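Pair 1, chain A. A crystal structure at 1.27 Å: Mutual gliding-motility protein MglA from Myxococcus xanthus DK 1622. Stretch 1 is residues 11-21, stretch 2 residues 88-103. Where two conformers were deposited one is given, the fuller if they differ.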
# COMPACT_ATOMS: atom_id res chain seq x y z
N ILE A 11 -2.60 -8.12 17.94
CA ILE A 11 -2.31 -6.84 17.30
C ILE A 11 -2.76 -6.92 15.85
O ILE A 11 -2.38 -7.85 15.13
CB ILE A 11 -0.80 -6.52 17.35
CG1 ILE A 11 -0.30 -6.43 18.79
CG2 ILE A 11 -0.51 -5.25 16.57
CD1 ILE A 11 1.19 -6.28 18.91
N ASN A 12 -3.54 -5.94 15.41
CA ASN A 12 -3.90 -5.83 14.01
C ASN A 12 -3.34 -4.53 13.45
O ASN A 12 -3.53 -3.47 14.04
CB ASN A 12 -5.41 -5.88 13.83
CG ASN A 12 -5.98 -7.26 14.13
OD1 ASN A 12 -5.36 -8.28 13.80
ND2 ASN A 12 -7.12 -7.29 14.78
N CYS A 13 -2.59 -4.66 12.37
CA CYS A 13 -1.95 -3.55 11.67
C CYS A 13 -2.65 -3.38 10.32
O CYS A 13 -3.23 -4.33 9.79
CB CYS A 13 -0.46 -3.86 11.44
SG CYS A 13 0.49 -4.01 12.99
N LYS A 14 -2.61 -2.15 9.80
CA LYS A 14 -3.24 -1.83 8.52
C LYS A 14 -2.22 -1.24 7.56
O LYS A 14 -1.54 -0.25 7.88
CB LYS A 14 -4.36 -0.83 8.77
CG LYS A 14 -5.11 -0.40 7.55
CD LYS A 14 -6.30 0.45 7.97
CE LYS A 14 -7.29 0.61 6.86
NZ LYS A 14 -8.50 1.38 7.29
N ILE A 15 -2.12 -1.83 6.37
CA ILE A 15 -1.29 -1.33 5.29
C ILE A 15 -2.21 -0.91 4.15
O ILE A 15 -3.07 -1.70 3.74
CB ILE A 15 -0.32 -2.40 4.76
CG1 ILE A 15 0.57 -2.95 5.87
CG2 ILE A 15 0.48 -1.86 3.57
CD1 ILE A 15 1.32 -1.96 6.58
N VAL A 16 -2.04 0.31 3.64
CA VAL A 16 -2.83 0.79 2.51
C VAL A 16 -1.93 0.97 1.29
O VAL A 16 -0.91 1.67 1.35
CB VAL A 16 -3.57 2.10 2.84
CG1 VAL A 16 -4.29 2.63 1.60
CG2 VAL A 16 -4.55 1.86 3.98
N TYR A 17 -2.32 0.35 0.17
CA TYR A 17 -1.73 0.56 -1.14
C TYR A 17 -2.48 1.69 -1.82
O TYR A 17 -3.71 1.62 -2.01
CB TYR A 17 -1.81 -0.74 -1.95
CG TYR A 17 -0.74 -1.76 -1.59
CD1 TYR A 17 0.25 -2.09 -2.48
CD2 TYR A 17 -0.74 -2.40 -0.35
CE1 TYR A 17 1.23 -3.01 -2.17
CE2 TYR A 17 0.23 -3.32 -0.04
CZ TYR A 17 1.22 -3.61 -0.94
OH TYR A 17 2.18 -4.53 -0.58
N TYR A 18 -1.74 2.72 -2.20
CA TYR A 18 -2.28 3.96 -2.74
C TYR A 18 -1.66 4.20 -4.11
O TYR A 18 -0.64 3.60 -4.44
CB TYR A 18 -1.89 5.12 -1.81
CG TYR A 18 -2.88 6.25 -1.64
CD1 TYR A 18 -3.89 6.17 -0.72
CD2 TYR A 18 -2.76 7.41 -2.38
CE1 TYR A 18 -4.77 7.20 -0.53
CE2 TYR A 18 -3.64 8.46 -2.22
CZ TYR A 18 -4.65 8.35 -1.28
OH TYR A 18 -5.54 9.37 -1.03
N GLY A 19 -2.26 5.09 -4.90
CA GLY A 19 -1.72 5.43 -6.20
C GLY A 19 -2.84 5.70 -7.19
O GLY A 19 -4.00 5.45 -6.91
N PRO A 20 -2.49 6.18 -8.37
CA PRO A 20 -3.51 6.66 -9.31
C PRO A 20 -4.29 5.52 -9.95
O PRO A 20 -4.00 4.34 -9.78
CB PRO A 20 -2.68 7.45 -10.33
CG PRO A 20 -1.35 6.80 -10.29
CD PRO A 20 -1.12 6.42 -8.85
N GLY A 21 -5.33 5.89 -10.69
CA GLY A 21 -6.14 4.88 -11.35
C GLY A 21 -5.31 3.93 -12.17
O GLY A 21 -4.38 4.34 -12.86
N SER A 88 -13.81 7.77 -0.87
CA SER A 88 -13.48 6.38 -0.58
C SER A 88 -12.07 6.25 -0.05
O SER A 88 -11.81 5.50 0.90
CB SER A 88 -13.61 5.55 -1.85
OG SER A 88 -14.95 5.43 -2.27
N ARG A 89 -11.12 6.94 -0.69
CA ARG A 89 -9.74 6.87 -0.24
C ARG A 89 -9.62 7.33 1.20
O ARG A 89 -8.88 6.75 2.00
CB ARG A 89 -8.84 7.72 -1.13
CG ARG A 89 -8.74 7.20 -2.55
CD ARG A 89 -7.66 7.89 -3.35
NE ARG A 89 -7.96 9.26 -3.74
CZ ARG A 89 -8.66 9.59 -4.81
NH1 ARG A 89 -9.22 8.63 -5.55
NH2 ARG A 89 -8.84 10.86 -5.14
N LYS A 90 -10.35 8.39 1.56
CA LYS A 90 -10.28 8.91 2.92
C LYS A 90 -10.84 7.92 3.93
O LYS A 90 -10.29 7.77 5.03
CB LYS A 90 -11.00 10.26 2.98
CG LYS A 90 -10.21 11.32 2.22
CD LYS A 90 -11.04 12.52 1.81
CE LYS A 90 -11.42 13.32 3.01
NZ LYS A 90 -10.21 13.86 3.71
N LEU A 91 -11.93 7.23 3.59
CA LEU A 91 -12.45 6.21 4.50
C LEU A 91 -11.41 5.12 4.74
O LEU A 91 -11.16 4.72 5.89
CB LEU A 91 -13.73 5.61 3.93
CG LEU A 91 -14.95 6.53 3.84
CD1 LEU A 91 -16.15 5.77 3.28
CD2 LEU A 91 -15.29 7.12 5.20
N ILE A 92 -10.78 4.65 3.68
CA ILE A 92 -9.87 3.51 3.78
C ILE A 92 -8.60 3.88 4.54
O ILE A 92 -8.01 3.03 5.22
CB ILE A 92 -9.59 2.94 2.37
CG1 ILE A 92 -10.89 2.41 1.75
CG2 ILE A 92 -8.49 1.87 2.42
CD1 ILE A 92 -10.85 2.28 0.25
N LEU A 93 -8.16 5.13 4.44
CA LEU A 93 -6.93 5.53 5.11
C LEU A 93 -7.05 5.61 6.62
O LEU A 93 -6.03 5.67 7.31
CB LEU A 93 -6.44 6.89 4.59
CG LEU A 93 -5.60 6.90 3.32
CD1 LEU A 93 -5.43 8.36 2.87
CD2 LEU A 93 -4.25 6.23 3.53
N LYS A 94 -8.26 5.63 7.16
CA LYS A 94 -8.40 5.75 8.61
C LYS A 94 -7.66 4.62 9.31
O LYS A 94 -7.81 3.46 8.93
CB LYS A 94 -9.88 5.71 9.00
CG LYS A 94 -10.63 6.98 8.63
CD LYS A 94 -12.09 6.90 9.02
CE LYS A 94 -12.82 8.19 8.67
NZ LYS A 94 -14.25 8.17 9.08
N GLY A 95 -6.86 4.96 10.32
CA GLY A 95 -6.16 3.95 11.09
C GLY A 95 -4.97 3.32 10.41
O GLY A 95 -4.46 2.31 10.90
N VAL A 96 -4.50 3.87 9.29
CA VAL A 96 -3.40 3.24 8.57
C VAL A 96 -2.13 3.24 9.42
O VAL A 96 -1.82 4.22 10.12
CB VAL A 96 -3.18 3.94 7.22
CG1 VAL A 96 -2.79 5.41 7.42
CG2 VAL A 96 -2.12 3.21 6.40
N ASP A 97 -1.38 2.14 9.34
CA ASP A 97 -0.08 2.02 9.99
C ASP A 97 1.09 2.11 9.02
O ASP A 97 2.18 2.50 9.44
CB ASP A 97 0.01 0.69 10.75
CG ASP A 97 -1.03 0.61 11.83
OD1 ASP A 97 -1.06 1.51 12.69
OD2 ASP A 97 -1.88 -0.30 11.78
N GLY A 98 0.90 1.74 7.77
CA GLY A 98 1.95 1.91 6.78
C GLY A 98 1.33 2.05 5.41
O GLY A 98 0.23 1.54 5.16
N VAL A 99 2.04 2.73 4.52
CA VAL A 99 1.54 2.99 3.17
C VAL A 99 2.55 2.53 2.13
O VAL A 99 3.76 2.71 2.29
CB VAL A 99 1.23 4.48 2.97
CG1 VAL A 99 0.90 4.79 1.52
CG2 VAL A 99 0.10 4.93 3.86
N VAL A 100 2.04 1.94 1.06
CA VAL A 100 2.81 1.67 -0.15
C VAL A 100 2.20 2.56 -1.22
O VAL A 100 1.00 2.44 -1.52
CB VAL A 100 2.72 0.21 -0.59
CG1 VAL A 100 3.43 0.02 -1.92
CG2 VAL A 100 3.30 -0.72 0.47
N PHE A 101 3.00 3.45 -1.80
CA PHE A 101 2.55 4.23 -2.95
C PHE A 101 2.99 3.50 -4.21
O PHE A 101 4.19 3.33 -4.44
CB PHE A 101 3.10 5.65 -2.95
CG PHE A 101 2.54 6.48 -4.06
CD1 PHE A 101 3.17 6.58 -5.30
CD2 PHE A 101 1.33 7.14 -3.88
CE1 PHE A 101 2.62 7.34 -6.32
CE2 PHE A 101 0.77 7.89 -4.90
CZ PHE A 101 1.42 8.02 -6.09
N VAL A 102 2.04 3.09 -5.04
CA VAL A 102 2.30 2.39 -6.28
C VAL A 102 2.23 3.42 -7.40
O VAL A 102 1.16 3.93 -7.72
CB VAL A 102 1.31 1.25 -6.51
CG1 VAL A 102 1.61 0.53 -7.82
CG2 VAL A 102 1.32 0.26 -5.34
N ALA A 103 3.38 3.74 -7.99
CA ALA A 103 3.43 4.67 -9.11
C ALA A 103 3.40 3.91 -10.42
O ALA A 103 4.03 2.85 -10.56
CB ALA A 103 4.71 5.49 -9.02

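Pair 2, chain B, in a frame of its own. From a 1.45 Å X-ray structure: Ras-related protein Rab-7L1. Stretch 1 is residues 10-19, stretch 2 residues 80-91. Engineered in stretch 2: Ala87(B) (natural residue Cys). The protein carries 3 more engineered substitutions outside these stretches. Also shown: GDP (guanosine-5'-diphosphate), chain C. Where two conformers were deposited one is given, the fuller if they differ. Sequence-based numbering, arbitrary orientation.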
# COMPACT_ATOMS: atom_id res chain seq x y z
N LEU B 10 -7.61 9.02 11.14
CA LEU B 10 -7.94 7.74 10.54
C LEU B 10 -7.60 7.78 9.06
O LEU B 10 -8.05 8.70 8.34
CB LEU B 10 -9.44 7.48 10.72
CG LEU B 10 -9.94 6.22 10.02
CD1 LEU B 10 -9.38 4.92 10.62
CD2 LEU B 10 -11.47 6.23 10.11
N PHE B 11 -6.81 6.81 8.60
CA PHE B 11 -6.39 6.72 7.21
C PHE B 11 -6.72 5.34 6.64
O PHE B 11 -6.27 4.33 7.19
CB PHE B 11 -4.88 7.00 7.03
CG PHE B 11 -4.47 8.36 7.51
CD1 PHE B 11 -5.00 9.53 6.94
CD2 PHE B 11 -3.58 8.46 8.58
CE1 PHE B 11 -4.56 10.78 7.41
CE2 PHE B 11 -3.17 9.72 9.04
CZ PHE B 11 -3.70 10.85 8.46
N LYS B 12 -7.42 5.30 5.52
CA LYS B 12 -7.68 4.06 4.79
C LYS B 12 -6.62 3.93 3.71
O LYS B 12 -6.44 4.84 2.88
CB LYS B 12 -9.09 4.14 4.20
CG LYS B 12 -9.40 3.06 3.13
CD LYS B 12 -10.88 3.03 2.79
CE LYS B 12 -11.05 1.95 1.68
NZ LYS B 12 -12.51 1.83 1.31
N VAL B 13 -5.85 2.85 3.76
CA VAL B 13 -4.71 2.64 2.86
C VAL B 13 -5.04 1.42 2.00
O VAL B 13 -5.32 0.33 2.53
CB VAL B 13 -3.43 2.40 3.67
CG1 VAL B 13 -2.28 2.09 2.72
CG2 VAL B 13 -3.15 3.65 4.55
N LEU B 14 -4.99 1.59 0.69
CA LEU B 14 -5.23 0.46 -0.24
C LEU B 14 -3.93 -0.25 -0.53
O LEU B 14 -2.93 0.39 -0.86
CB LEU B 14 -5.79 1.01 -1.56
CG LEU B 14 -6.96 1.95 -1.38
CD1 LEU B 14 -7.46 2.42 -2.76
CD2 LEU B 14 -8.10 1.23 -0.61
N VAL B 15 -3.89 -1.56 -0.34
CA VAL B 15 -2.76 -2.39 -0.70
C VAL B 15 -3.15 -3.19 -1.92
O VAL B 15 -4.01 -4.09 -1.88
CB VAL B 15 -2.35 -3.33 0.43
CG1 VAL B 15 -1.14 -4.15 0.01
CG2 VAL B 15 -2.08 -2.48 1.71
N VAL B 16 -2.64 -2.80 -3.08
CA VAL B 16 -3.05 -3.32 -4.38
C VAL B 16 -1.83 -3.83 -5.11
O VAL B 16 -0.69 -3.53 -4.78
CB VAL B 16 -3.84 -2.34 -5.26
CG1 VAL B 16 -5.14 -1.89 -4.58
CG2 VAL B 16 -2.98 -1.12 -5.67
N GLY B 17 -2.08 -4.57 -6.17
CA GLY B 17 -1.04 -5.22 -6.93
C GLY B 17 -1.51 -6.59 -7.37
O GLY B 17 -2.53 -7.10 -6.91
N ASP B 18 -0.75 -7.18 -8.28
CA ASP B 18 -1.18 -8.47 -8.84
C ASP B 18 -1.15 -9.58 -7.79
O ASP B 18 -0.56 -9.46 -6.70
CB ASP B 18 -0.27 -8.85 -9.98
CG ASP B 18 -0.49 -8.04 -11.24
OD1 ASP B 18 -1.36 -7.14 -11.27
OD2 ASP B 18 0.22 -8.35 -12.21
N ALA B 19 -1.81 -10.70 -8.09
CA ALA B 19 -1.64 -11.87 -7.26
C ALA B 19 -0.17 -12.23 -7.08
O ALA B 19 0.64 -12.10 -8.01
CB ALA B 19 -2.41 -13.07 -7.87
N TYR B 80 -14.28 -1.05 -2.25
CA TYR B 80 -12.88 -1.16 -1.91
C TYR B 80 -12.18 0.20 -1.89
O TYR B 80 -11.49 0.53 -0.91
CB TYR B 80 -12.21 -2.13 -2.92
CG TYR B 80 -10.75 -2.24 -2.63
CD1 TYR B 80 -10.26 -3.07 -1.61
CD2 TYR B 80 -9.82 -1.49 -3.38
CE1 TYR B 80 -8.91 -3.15 -1.34
CE2 TYR B 80 -8.48 -1.55 -3.12
CZ TYR B 80 -8.02 -2.40 -2.11
OH TYR B 80 -6.67 -2.43 -1.87
N TYR B 81 -12.27 0.98 -3.00
CA TYR B 81 -11.38 2.16 -3.06
C TYR B 81 -11.95 3.39 -2.35
O TYR B 81 -11.17 4.29 -2.03
CB TYR B 81 -11.00 2.52 -4.53
CG TYR B 81 -12.13 2.97 -5.45
CD1 TYR B 81 -12.80 4.19 -5.26
CD2 TYR B 81 -12.59 2.15 -6.49
CE1 TYR B 81 -13.86 4.58 -6.08
CE2 TYR B 81 -13.59 2.56 -7.33
CZ TYR B 81 -14.29 3.75 -7.13
OH TYR B 81 -15.32 4.15 -7.93
N ARG B 82 -13.24 3.45 -2.05
CA ARG B 82 -13.85 4.72 -1.65
C ARG B 82 -13.20 5.25 -0.38
O ARG B 82 -12.86 4.49 0.54
CB ARG B 82 -15.37 4.58 -1.48
CG ARG B 82 -15.82 3.61 -0.40
CD ARG B 82 -17.37 3.58 -0.36
NE ARG B 82 -17.83 2.82 0.80
CZ ARG B 82 -19.10 2.70 1.16
NH1 ARG B 82 -20.04 3.33 0.47
NH2 ARG B 82 -19.40 1.97 2.23
N ASP B 83 -12.96 6.56 -0.38
CA ASP B 83 -12.49 7.30 0.80
C ASP B 83 -11.06 6.97 1.22
O ASP B 83 -10.66 7.27 2.35
CB ASP B 83 -13.46 7.14 1.98
CG ASP B 83 -14.87 7.55 1.63
OD1 ASP B 83 -15.04 8.68 1.12
OD2 ASP B 83 -15.82 6.73 1.80
N ALA B 84 -10.28 6.34 0.37
CA ALA B 84 -8.90 6.01 0.73
C ALA B 84 -8.04 7.27 0.74
O ALA B 84 -8.29 8.24 0.01
CB ALA B 84 -8.27 5.04 -0.27
N SER B 85 -7.02 7.25 1.61
CA SER B 85 -6.06 8.34 1.74
C SER B 85 -4.74 8.07 1.04
O SER B 85 -3.96 9.02 0.85
CB SER B 85 -5.80 8.61 3.24
OG SER B 85 -6.93 9.29 3.79
N ALA B 86 -4.45 6.85 0.64
CA ALA B 86 -3.18 6.52 -0.00
C ALA B 86 -3.31 5.13 -0.58
O ALA B 86 -4.19 4.34 -0.18
CB ALA B 86 -1.97 6.51 0.98
N ALA B 87 -2.40 4.81 -1.50
CA ALA B 87 -2.30 3.46 -2.03
C ALA B 87 -0.86 3.00 -2.00
O ALA B 87 0.06 3.78 -2.26
CB ALA B 87 -2.79 3.41 -3.48
N VAL B 88 -0.68 1.74 -1.62
CA VAL B 88 0.58 1.02 -1.72
C VAL B 88 0.41 0.07 -2.87
O VAL B 88 -0.49 -0.79 -2.84
CB VAL B 88 0.83 0.23 -0.45
CG1 VAL B 88 2.10 -0.62 -0.56
CG2 VAL B 88 0.99 1.17 0.77
N ILE B 89 1.13 0.27 -3.96
CA ILE B 89 1.06 -0.55 -5.17
C ILE B 89 2.27 -1.46 -5.20
O ILE B 89 3.42 -0.96 -5.27
CB ILE B 89 0.93 0.30 -6.43
CG1 ILE B 89 -0.30 1.22 -6.29
CG2 ILE B 89 0.85 -0.63 -7.68
CD1 ILE B 89 -0.67 2.02 -7.54
N MET B 90 2.07 -2.76 -5.06
CA MET B 90 3.15 -3.72 -4.91
C MET B 90 3.36 -4.50 -6.18
O MET B 90 2.39 -4.83 -6.86
CB MET B 90 2.88 -4.72 -3.78
CG MET B 90 2.68 -4.05 -2.44
SD MET B 90 2.49 -5.23 -1.07
CE MET B 90 3.71 -6.52 -1.46
N PHE B 91 4.62 -4.75 -6.50
CA PHE B 91 4.98 -5.69 -7.54
C PHE B 91 6.08 -6.63 -7.04
O PHE B 91 6.70 -6.40 -6.00
CB PHE B 91 5.27 -5.01 -8.89
CG PHE B 91 6.58 -4.31 -8.97
CD1 PHE B 91 6.72 -2.99 -8.47
CD2 PHE B 91 7.70 -4.97 -9.51
CE1 PHE B 91 7.97 -2.36 -8.52
CE2 PHE B 91 8.94 -4.33 -9.59
CZ PHE B 91 9.07 -3.01 -9.12
PB GDP C . -0.58 -11.84 -2.48
O1B GDP C . -0.17 -10.57 -3.14
O2B GDP C . -1.13 -12.86 -3.42
O3B GDP C . -1.46 -11.63 -1.27
O3A GDP C . 0.83 -12.49 -1.98
PA GDP C . 1.14 -13.30 -0.64
O1A GDP C . 1.30 -12.39 0.54
O2A GDP C . 0.11 -14.42 -0.52
O5' GDP C . 2.56 -13.94 -0.96
C5' GDP C . 2.75 -14.85 -2.03
C4' GDP C . 3.99 -15.69 -1.77
O4' GDP C . 5.16 -14.80 -1.82
C3' GDP C . 3.97 -16.24 -0.36
O3' GDP C . 4.59 -17.54 -0.45
C2' GDP C . 4.85 -15.29 0.43
O2' GDP C . 5.48 -15.97 1.50
C1' GDP C . 5.86 -14.92 -0.62
N9 GDP C . 6.47 -13.61 -0.35
C8 GDP C . 5.82 -12.48 0.02
N7 GDP C . 6.71 -11.44 0.15
C5 GDP C . 7.92 -11.94 -0.17
C6 GDP C . 9.28 -11.41 -0.23
O6 GDP C . 9.53 -10.23 0.08
N1 GDP C . 10.24 -12.26 -0.62
C2 GDP C . 10.07 -13.56 -0.92
N2 GDP C . 11.15 -14.37 -1.27
N3 GDP C . 8.84 -14.12 -0.84
C4 GDP C . 7.79 -13.34 -0.48
O HOH W 1 -8.87 7.66 4.47
O HOH W 2 1.55 -5.77 -9.30

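The sharpest difference lies over the sheet face that carries the helix end, where the aromatic ring comes from a different element in each pair, and lies in a different place. In pair 1 the strand supplies the aromatic: Tyr18(A) reaches across so that its CE1 lies 3.7 Å from CD1 of Leu93(A) and its OH 3.5 Å from CD of Arg89(A). In pair 2 the matching strand residue is the small Val16(B), and the ring comes from the helix instead. Tyr80(B), at the position of Ile92(A), sends its OH to 3.2 Å from CG1 of Val16(B) and lays one ring face against Leu14(B), whose CD2 is 3.8 Å from CE2 of Tyr80(B).

The backbone beneath is nearly the same, with an RMSD of 0.5 Å over 14 central residues. Two parallel strands cross at -17° in pair 1 and -19° in pair 2, and a type II turn leads into the second strand of each. The ladder repeats: Val16(A) N donates to Gly98(A) O at 3.0 Å, as Leu14(B) N does to Ala86(B) O at 3.0 Å, and the next rungs follow in step.

One lysine matches in place and in role. Lys14(A) and Lys12(B), both extended with all four chi angles t, donate hydrogen bonds to carbonyls where the helix gives way to the turn: NZ of Lys14(A) bonds O of Ile92(A) and O of Lys94(A), each at 2.7 Å, while NZ of Lys12(B) bonds O of Tyr80(B) and O of Arg82(B), each at 2.8 Å. The same lysine's backbone N is met differently. Asp97(A) accepts directly from Lys14(A) N through OD2 at 2.8 Å; the shorter Ser85(B) works through a water, which accepts from Lys12(B) N at 3.0 Å and lies 2.6 Å from Ser85(B) OG.

Volume is traded between neighbours on the same face. Val16(A) meets Val96(A), CG2 to CG2, at 3.7 Å; in pair 2 the larger Leu14(B) faces the smaller Ala84(B), CG to CB, at 3.5 Å. On the other face Tyr17(A) covers Val100(A), whose CB sits 3.9 Å from the ring centroid, whereas Val15(B) makes do with Met90(B), CG1 to SD at 3.9 Å.

Glycine is the shared rule at the strand's exit. Gly19(A) and Gly17(B) have phi of 145° and 142°, and a CB on either would clash, at 2.2 Å from Val102(A) O or 2.3 Å from Met90(B) O.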